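Local coordinates for protein tylactone synthase starter module and modules 1 & 2 (Streptomyces fradiae, PDB 2Z5L) that probably catalyses the NADPH-dependent, stereospecific reduction of a beta-keto group on the growing polyketide chain, as the first ketoreductase in the making of tylosin, at residues 82-87 with 114-119. Sequence-based numbering, arbitrary orientation.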
ATOM      1  N   VAL A  82      19.020   1.627 -17.071  1.00 31.22           N
ATOM      2  CA  VAL A  82      19.304   1.955 -15.681  1.00 30.62           C
ATOM      3  C   VAL A  82      19.262   0.691 -14.851  1.00 31.92           C
ATOM      4  O   VAL A  82      18.216   0.073 -14.683  1.00 30.37           O
ATOM      5  CB  VAL A  82      18.291   2.946 -15.076  1.00 30.19           C
ATOM      6  CG1 VAL A  82      18.545   3.084 -13.573  1.00 28.71           C
ATOM      7  CG2 VAL A  82      18.431   4.296 -15.743  1.00 25.87           C
ATOM      8  N   PRO A  83      20.409   0.298 -14.305  1.00 33.01           N
ATOM      9  CA  PRO A  83      20.486  -0.910 -13.489  1.00 33.79           C
ATOM     10  C   PRO A  83      19.733  -0.813 -12.159  1.00 33.76           C
ATOM     11  O   PRO A  83      19.644   0.258 -11.541  1.00 34.68           O
ATOM     12  CB  PRO A  83      21.987  -1.097 -13.303  1.00 33.46           C
ATOM     13  CG  PRO A  83      22.488   0.323 -13.250  1.00 35.10           C
ATOM     14  CD  PRO A  83      21.699   1.008 -14.345  1.00 35.33           C
ATOM     15  N   ILE A  84      19.166  -1.942 -11.747  1.00 33.06           N
ATOM     16  CA  ILE A  84      18.455  -2.035 -10.480  1.00 32.73           C
ATOM     17  C   ILE A  84      19.541  -1.770  -9.435  1.00 32.86           C
ATOM     18  O   ILE A  84      20.701  -2.117  -9.651  1.00 31.07           O
ATOM     19  CB  ILE A  84      17.851  -3.437 -10.340  1.00 33.07           C
ATOM     20  CG1 ILE A  84      16.916  -3.673 -11.524  1.00 33.51           C
ATOM     21  CG2 ILE A  84      17.088  -3.576  -9.033  1.00 28.95           C
ATOM     22  CD1 ILE A  84      16.479  -5.108 -11.690  1.00 37.47           C
ATOM     23  N   GLY A  85      19.193  -1.129  -8.329  1.00 33.01           N
ATOM     24  CA  GLY A  85      20.212  -0.828  -7.344  1.00 32.09           C
ATOM     25  C   GLY A  85      20.759   0.582  -7.544  1.00 33.12           C
ATOM     26  O   GLY A  85      21.296   1.179  -6.606  1.00 33.30           O
ATOM     27  N   ALA A  86      20.624   1.132  -8.753  1.00 32.04           N
ATOM     28  CA  ALA A  86      21.118   2.490  -9.021  1.00 32.72           C
ATOM     29  C   ALA A  86      20.439   3.531  -8.122  1.00 32.11           C
ATOM     30  O   ALA A  86      19.224   3.482  -7.918  1.00 29.80           O
ATOM     31  CB  ALA A  86      20.913   2.857 -10.503  1.00 32.80           C
ATOM     32  N   ARG A  87      21.237   4.448  -7.567  1.00 31.82           N
ATOM     33  CA  ARG A  87      20.733   5.515  -6.683  1.00 33.47           C
ATOM     34  C   ARG A  87      20.375   6.774  -7.479  1.00 31.40           C
ATOM     35  O   ARG A  87      20.830   6.935  -8.610  1.00 27.05           O
ATOM     36  CB  ARG A  87      21.772   5.832  -5.598  1.00 37.47           C
ATOM     37  CG  ARG A  87      21.603   4.968  -4.353  1.00 41.83           C
ATOM     38  CD  ARG A  87      22.927   4.471  -3.774  1.00 45.12           C
ATOM     39  NE  ARG A  87      22.680   3.676  -2.569  1.00 47.47           N
ATOM     40  CZ  ARG A  87      22.339   4.188  -1.388  1.00 50.77           C
ATOM     41  NH1 ARG A  87      22.214   5.504  -1.247  1.00 51.45           N
ATOM     42  NH2 ARG A  87      22.104   3.384  -0.356  1.00 49.68           N
ATOM     43  N   GLY A 114       9.876  -1.479 -13.088  1.00 33.67           N
ATOM     44  CA  GLY A 114       8.932  -2.222 -12.272  1.00 33.69           C
ATOM     45  C   GLY A 114       8.639  -3.644 -12.720  1.00 34.33           C
ATOM     46  O   GLY A 114       7.944  -4.381 -12.021  1.00 33.04           O
ATOM     47  N   LEU A 115       9.152  -4.045 -13.878  1.00 35.07           N
ATOM     48  CA  LEU A 115       8.908  -5.407 -14.359  1.00 35.21           C
ATOM     49  C   LEU A 115       9.802  -6.414 -13.644  1.00 36.46           C
ATOM     50  O   LEU A 115       9.649  -7.632 -13.802  1.00 37.81           O
ATOM     51  CB  LEU A 115       9.121  -5.488 -15.875  1.00 33.53           C
ATOM     52  CG  LEU A 115       8.104  -4.670 -16.700  1.00 31.78           C
ATOM     53  CD1 LEU A 115       8.391  -4.815 -18.191  1.00 33.82           C
ATOM     54  CD2 LEU A 115       6.703  -5.133 -16.398  1.00 30.05           C
ATOM     55  N   VAL A 116      10.740  -5.901 -12.856  1.00 36.74           N
ATOM     56  CA  VAL A 116      11.646  -6.758 -12.093  1.00 36.44           C
ATOM     57  C   VAL A 116      11.046  -6.968 -10.707  1.00 39.35           C
ATOM     58  O   VAL A 116      10.911  -6.022  -9.939  1.00 36.92           O
ATOM     59  CB  VAL A 116      13.042  -6.128 -11.936  1.00 34.89           C
ATOM     60  CG1 VAL A 116      13.906  -7.010 -11.039  1.00 33.10           C
ATOM     61  CG2 VAL A 116      13.694  -5.960 -13.298  1.00 33.26           C
ATOM     62  N   PRO A 117      10.664  -8.218 -10.382  1.00 41.38           N
ATOM     63  CA  PRO A 117      10.070  -8.573  -9.085  1.00 41.70           C
ATOM     64  C   PRO A 117      11.048  -8.467  -7.921  1.00 41.97           C
ATOM     65  O   PRO A 117      11.563  -9.474  -7.446  1.00 43.67           O
ATOM     66  CB  PRO A 117       9.619 -10.020  -9.291  1.00 41.68           C
ATOM     67  CG  PRO A 117       9.421 -10.122 -10.765  1.00 42.74           C
ATOM     68  CD  PRO A 117      10.597  -9.361 -11.309  1.00 41.61           C
ATOM     69  N   SER A 118      11.308  -7.257  -7.453  1.00 40.90           N
ATOM     70  CA  SER A 118      12.220  -7.098  -6.335  1.00 39.36           C
ATOM     71  C   SER A 118      12.004  -5.740  -5.709  1.00 38.38           C
ATOM     72  O   SER A 118      11.581  -4.797  -6.379  1.00 37.95           O
ATOM     73  CB  SER A 118      13.669  -7.205  -6.806  1.00 39.80           C
ATOM     74  OG  SER A 118      14.080  -5.996  -7.427  1.00 39.19           O
ATOM     75  N   THR A 119      12.303  -5.647  -4.421  1.00 37.76           N
ATOM     76  CA  THR A 119      12.154  -4.394  -3.710  1.00 36.71           C
ATOM     77  C   THR A 119      13.190  -3.413  -4.233  1.00 35.24           C
ATOM     78  O   THR A 119      12.973  -2.204  -4.234  1.00 36.92           O
ATOM     79  CB  THR A 119      12.346  -4.581  -2.209  1.00 35.06           C
ATOM     80  OG1 THR A 119      11.397  -5.539  -1.725  1.00 34.33           O
ATOM     81  CG2 THR A 119      12.121  -3.264  -1.494  1.00 32.71           C
TER
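Ile84 and Val116 face each other across two irregular loops whose CA atoms come no closer than 8.4 Å, at this very pair; no hydrogen bond spans the gap. The loop 82-87 is bent by a type II turn from Pro83 to Ala86, closed by Ala86 N to Pro83 O at 3.1 Å, with Ile84 at its second position. With CG1 anti to its carbonyl carbon (chi1 -58°) and the chain then extended (chi2 167°), Ile84 sends CD1 tip to tip into the fork of Val116, 3.3 Å from both CG1 and CG2 of that valine. Methyl groups normally stay farther apart, so the contact is compressed or slightly misplaced and its exact distance doubtful. The other branch, Ile84 CG2, passes 4.2 Å from OG of Ser118. That hydroxyl is engaged elsewhere: Ser118 is the N-cap of helix 119-135, and its OG bonds to Ala121 N. The same helix packs against both loops, touched by Ile84 at Asp120 and Thr124 and by Val116 at Ala121, while Gly85 N bonds to Thr124 OG1. Burying just 107 Å² near the surface, the direct tie is short-range van der Waals contact, with probably little hydrophobic gain.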